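Cytochrome P450 (Novosphingobium aromaticivorans, PDB 3OFT) is a haem-containing member of the cytochrome P450 family, CYP101C1, with a mainly helical fold that holds its iron protoporphyrin IX deep inside. Local coordinates at residues L146-F149 and L150-D154; M353-I356 and V357-E361. All coordinates share one frame; numbering follows the deposited sequence.

Interaction 1: residues L146-F149 and L150-D154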
# COMPACT_ATOMS: atom_id res chain seq x y z
N LEU A 146 -5.22 -7.94 8.60
CA LEU A 146 -5.20 -7.94 10.06
C LEU A 146 -4.89 -9.33 10.61
O LEU A 146 -4.08 -9.42 11.53
CB LEU A 146 -6.48 -7.39 10.68
CG LEU A 146 -6.41 -7.30 12.22
CD1 LEU A 146 -5.35 -6.27 12.71
CD2 LEU A 146 -7.79 -6.97 12.83
N ASN A 147 -5.52 -10.38 10.08
CA ASN A 147 -5.14 -11.75 10.46
C ASN A 147 -3.67 -12.03 10.26
O ASN A 147 -3.01 -12.68 11.11
CB ASN A 147 -5.97 -12.84 9.73
CG ASN A 147 -7.42 -12.85 10.16
OD1 ASN A 147 -7.82 -12.07 11.03
ND2 ASN A 147 -8.23 -13.71 9.51
N ILE A 148 -3.12 -11.58 9.14
CA ILE A 148 -1.69 -11.76 8.92
C ILE A 148 -0.87 -10.99 9.98
O ILE A 148 0.10 -11.52 10.53
CB ILE A 148 -1.30 -11.40 7.47
CG1 ILE A 148 -1.87 -12.44 6.50
CG2 ILE A 148 0.19 -11.21 7.34
CD1 ILE A 148 -1.72 -12.03 5.06
N PHE A 149 -1.29 -9.77 10.28
CA PHE A 149 -0.55 -8.97 11.27
C PHE A 149 -0.39 -9.71 12.58
O PHE A 149 0.69 -9.73 13.18
CB PHE A 149 -1.32 -7.70 11.58
CG PHE A 149 -0.68 -6.86 12.65
CD1 PHE A 149 0.46 -6.10 12.36
CD2 PHE A 149 -1.18 -6.88 13.95
CE1 PHE A 149 1.05 -5.32 13.37
CE2 PHE A 149 -0.59 -6.10 14.95
CZ PHE A 149 0.52 -5.31 14.65
N LEU A 150 -1.50 -10.28 13.04
CA LEU A 150 -1.51 -11.02 14.32
C LEU A 150 -0.56 -12.21 14.29
O LEU A 150 0.08 -12.57 15.31
CB LEU A 150 -2.94 -11.52 14.59
CG LEU A 150 -3.91 -10.68 15.42
CD1 LEU A 150 -3.39 -9.33 15.88
CD2 LEU A 150 -5.31 -10.62 14.85
N THR A 151 -0.47 -12.85 13.12
CA THR A 151 0.56 -13.88 12.87
C THR A 151 1.98 -13.33 12.90
O THR A 151 2.86 -13.93 13.56
CB THR A 151 0.27 -14.67 11.56
OG1 THR A 151 -1.05 -15.22 11.67
CG2 THR A 151 1.23 -15.83 11.37
N LEU A 152 2.23 -12.20 12.23
CA LEU A 152 3.58 -11.61 12.20
C LEU A 152 4.14 -11.26 13.59
O LEU A 152 5.33 -11.44 13.84
CB LEU A 152 3.65 -10.33 11.35
CG LEU A 152 3.21 -10.25 9.89
CD1 LEU A 152 3.24 -8.80 9.32
CD2 LEU A 152 3.96 -11.21 8.99
N ILE A 153 3.29 -10.77 14.48
CA ILE A 153 3.74 -10.46 15.85
C ILE A 153 3.58 -11.63 16.84
O ILE A 153 3.96 -11.53 18.02
CB ILE A 153 3.13 -9.15 16.36
CG1 ILE A 153 1.62 -9.25 16.57
CG2 ILE A 153 3.48 -8.02 15.40
CD1 ILE A 153 1.15 -8.21 17.53
N ASP A 154 3.06 -12.74 16.32
CA ASP A 154 2.85 -13.98 17.06
C ASP A 154 2.01 -13.81 18.35
O ASP A 154 2.46 -14.17 19.44
CB ASP A 154 4.19 -14.65 17.32
CG ASP A 154 4.04 -16.13 17.70
OD1 ASP A 154 5.01 -16.70 18.26
OD2 ASP A 154 2.95 -16.71 17.47

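Interaction 2: residues M353-I356 and V357-E361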
# COMPACT_ATOMS: atom_id res chain seq x y z
N MET A 353 5.05 -12.11 -1.08
CA MET A 353 4.71 -13.40 -0.49
C MET A 353 3.22 -13.51 -0.16
O MET A 353 2.61 -14.56 -0.38
CB MET A 353 5.58 -13.68 0.77
CG MET A 353 5.38 -15.07 1.46
SD MET A 353 4.00 -15.05 2.64
CE MET A 353 4.87 -14.47 4.11
N GLU A 354 2.64 -12.46 0.40
CA GLU A 354 1.20 -12.47 0.68
C GLU A 354 0.37 -12.63 -0.61
O GLU A 354 -0.62 -13.39 -0.62
CB GLU A 354 0.79 -11.19 1.38
CG GLU A 354 1.40 -11.06 2.78
CD GLU A 354 1.08 -9.67 3.42
OE1 GLU A 354 0.40 -9.61 4.43
OE2 GLU A 354 1.52 -8.63 2.89
N VAL A 355 0.76 -11.93 -1.67
CA VAL A 355 0.01 -12.04 -2.95
C VAL A 355 0.17 -13.47 -3.52
O VAL A 355 -0.82 -14.07 -3.99
CB VAL A 355 0.44 -10.99 -3.98
CG1 VAL A 355 -0.17 -11.31 -5.41
CG2 VAL A 355 0.02 -9.59 -3.50
N ILE A 356 1.40 -13.97 -3.51
CA ILE A 356 1.65 -15.39 -3.96
C ILE A 356 0.84 -16.40 -3.14
O ILE A 356 0.19 -17.30 -3.67
CB ILE A 356 3.16 -15.72 -3.89
CG1 ILE A 356 3.89 -14.97 -5.01
CG2 ILE A 356 3.39 -17.26 -3.91
CD1 ILE A 356 5.46 -14.94 -4.87
N VAL A 357 0.83 -16.25 -1.83
CA VAL A 357 0.10 -17.20 -0.99
C VAL A 357 -1.43 -17.12 -1.23
O VAL A 357 -2.15 -18.14 -1.22
CB VAL A 357 0.60 -16.95 0.45
CG1 VAL A 357 -0.47 -16.58 1.47
CG2 VAL A 357 1.65 -17.99 0.83
N PHE A 358 -1.90 -15.89 -1.45
CA PHE A 358 -3.29 -15.66 -1.83
C PHE A 358 -3.65 -16.39 -3.12
O PHE A 358 -4.66 -17.11 -3.19
CB PHE A 358 -3.61 -14.16 -1.95
CG PHE A 358 -4.93 -13.92 -2.59
CD1 PHE A 358 -6.10 -14.27 -1.92
CD2 PHE A 358 -5.02 -13.45 -3.89
CE1 PHE A 358 -7.31 -14.15 -2.51
CE2 PHE A 358 -6.24 -13.32 -4.51
CZ PHE A 358 -7.39 -13.67 -3.82
N LEU A 359 -2.81 -16.22 -4.15
CA LEU A 359 -3.04 -16.88 -5.42
C LEU A 359 -3.01 -18.40 -5.23
O LEU A 359 -3.85 -19.10 -5.76
CB LEU A 359 -1.99 -16.46 -6.45
CG LEU A 359 -2.09 -15.00 -6.93
CD1 LEU A 359 -0.86 -14.52 -7.68
CD2 LEU A 359 -3.34 -14.84 -7.79
N ARG A 360 -2.06 -18.90 -4.45
CA ARG A 360 -1.96 -20.36 -4.31
C ARG A 360 -3.22 -20.89 -3.65
O ARG A 360 -3.78 -21.91 -4.09
CB ARG A 360 -0.76 -20.75 -3.43
CG ARG A 360 0.56 -20.59 -4.10
CD ARG A 360 1.72 -21.15 -3.23
NE ARG A 360 2.95 -20.71 -3.88
CZ ARG A 360 3.37 -21.11 -5.09
NH1 ARG A 360 2.69 -22.03 -5.80
NH2 ARG A 360 4.49 -20.62 -5.61
N GLU A 361 -3.66 -20.24 -2.60
CA GLU A 361 -4.81 -20.77 -1.87
C GLU A 361 -6.13 -20.54 -2.54
O GLU A 361 -6.98 -21.45 -2.50
CB GLU A 361 -4.82 -20.26 -0.44
CG GLU A 361 -3.77 -20.93 0.44
CD GLU A 361 -3.90 -22.47 0.50
OE1 GLU A 361 -2.85 -23.14 0.46
OE2 GLU A 361 -5.03 -22.98 0.59

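Interaction 1: residues L146-F149 and L150-D154
Phe149 stands out from its helix, leaning towards the next turn, and meets both Leu150 and Ile153. Its CB sits 3.0 Å from Leu150 N, a distance set by the three covalent bonds between them. CG lies anti to the backbone N (chi1 176°), beside the carbonyl carbon, which leans the ring towards Ile153. On one flank of the ring, CD2 comes to 3.8 Å from Leu150 CD1, and the two side chains cross at about a right angle. Farther out, CE2 meets Ile153 CD1 at 3.8 Å, while CZ and CE1 lie under the methyl CG2 of Ile153, which covers one face. Ile153 can offer both branches because its CG1 stands between the backbone N and the carbonyl carbon (chi1 67°), with CG2 beside the backbone N. Leu190 of helix 179-199 also touches Phe149.

Helix 144-152 corresponds to helix E of the P450 fold, one of the four helices of the family's core bundle, and it stops here in a Schellman motif. Asp154 takes positive phi (55°), and two bonds return to the last turn, among them Asp154 N to Thr151 O at 3.0 Å. Just before it, Ile153 N donates to Phe149 O at 3.1 Å, so this backbone bond and the ring contact join the same two residues.

On another side, Ile148 CG2 rests against Leu152 CG at 4.1 Å, close to the haem, whose nearest atoms are about 4 Å from the Leu152 side chain. Asn147 O accepts from Thr151 N at 3.2 Å and from Arg160 NH2, giving this buried carbonyl two donors. The Asn147 side chain is tied through OD1 to NE of Arg164.

Interaction 2: residues M353-I356 and V357-E361
The two flat groups, the Phe358 ring and the Arg360 guanidinium, meet the preceding turn in different ways. Val355 O lies at the edge of the Phe358 ring, near its plane. The ring also meets those of Phe140 and Trp362, their planes inclined to it by about 55° and 30°. Arg360 runs extended from CG to NE alongside Ile356, pointing the same way, and its guanidinium receives the methyl CG2 of Ile356 obliquely, with NE 3.5 Å from CG2. The partly exposed arginine also touches Pro268 of helix 267-277.

Two more pairs run side by side, each one turn apart. Val355 CG1 touches Leu359 CD1 at 4.0 Å, facing helices 221-252 and 267-277. Met353 SD is 4.2 Å from Val357 CG2; with CG anti to the backbone N, the bend at chi2 (-85°) puts the sulfur beside the valine, and a second bend at chi3 turns only CE. The backbone repeats evenly: the i to i-4 bonds from Val357, Phe358, Leu359 and Arg360 N to Met353, Glu354, Val355 and Ile356 O all measure 2.9 Å.

The Glu354 side chain leads away from the 357-361 turn into the haem pocket, where it touches the haem at about 4 Å between nearest atoms. The arrangement is that of P450 helix L, which follows the haem-ligand loop and packs beside the long helix I.

In the fold
Interactions 1 and 2 are both buried helical turns, centred about 16 Å apart on helices 144-152 and 348-365, and both pack against helix 107-128. They meet where Ile148 CD1 lies 3.3 Å from Glu354 OE1, a packing contact close to the haem, which Leu152 and Glu354 each approach. Their chemistry follows their places. Residues 146-154 end a helix: an aromatic ring and branched aliphatics close its last turn against helix 179-199, and arginines of helix 160-171 bind its Asn147. Residues 353-361 lie within a continuing helix, where like-directed side chains run in pairs and change from haem-facing Glu354 to partly exposed Arg360.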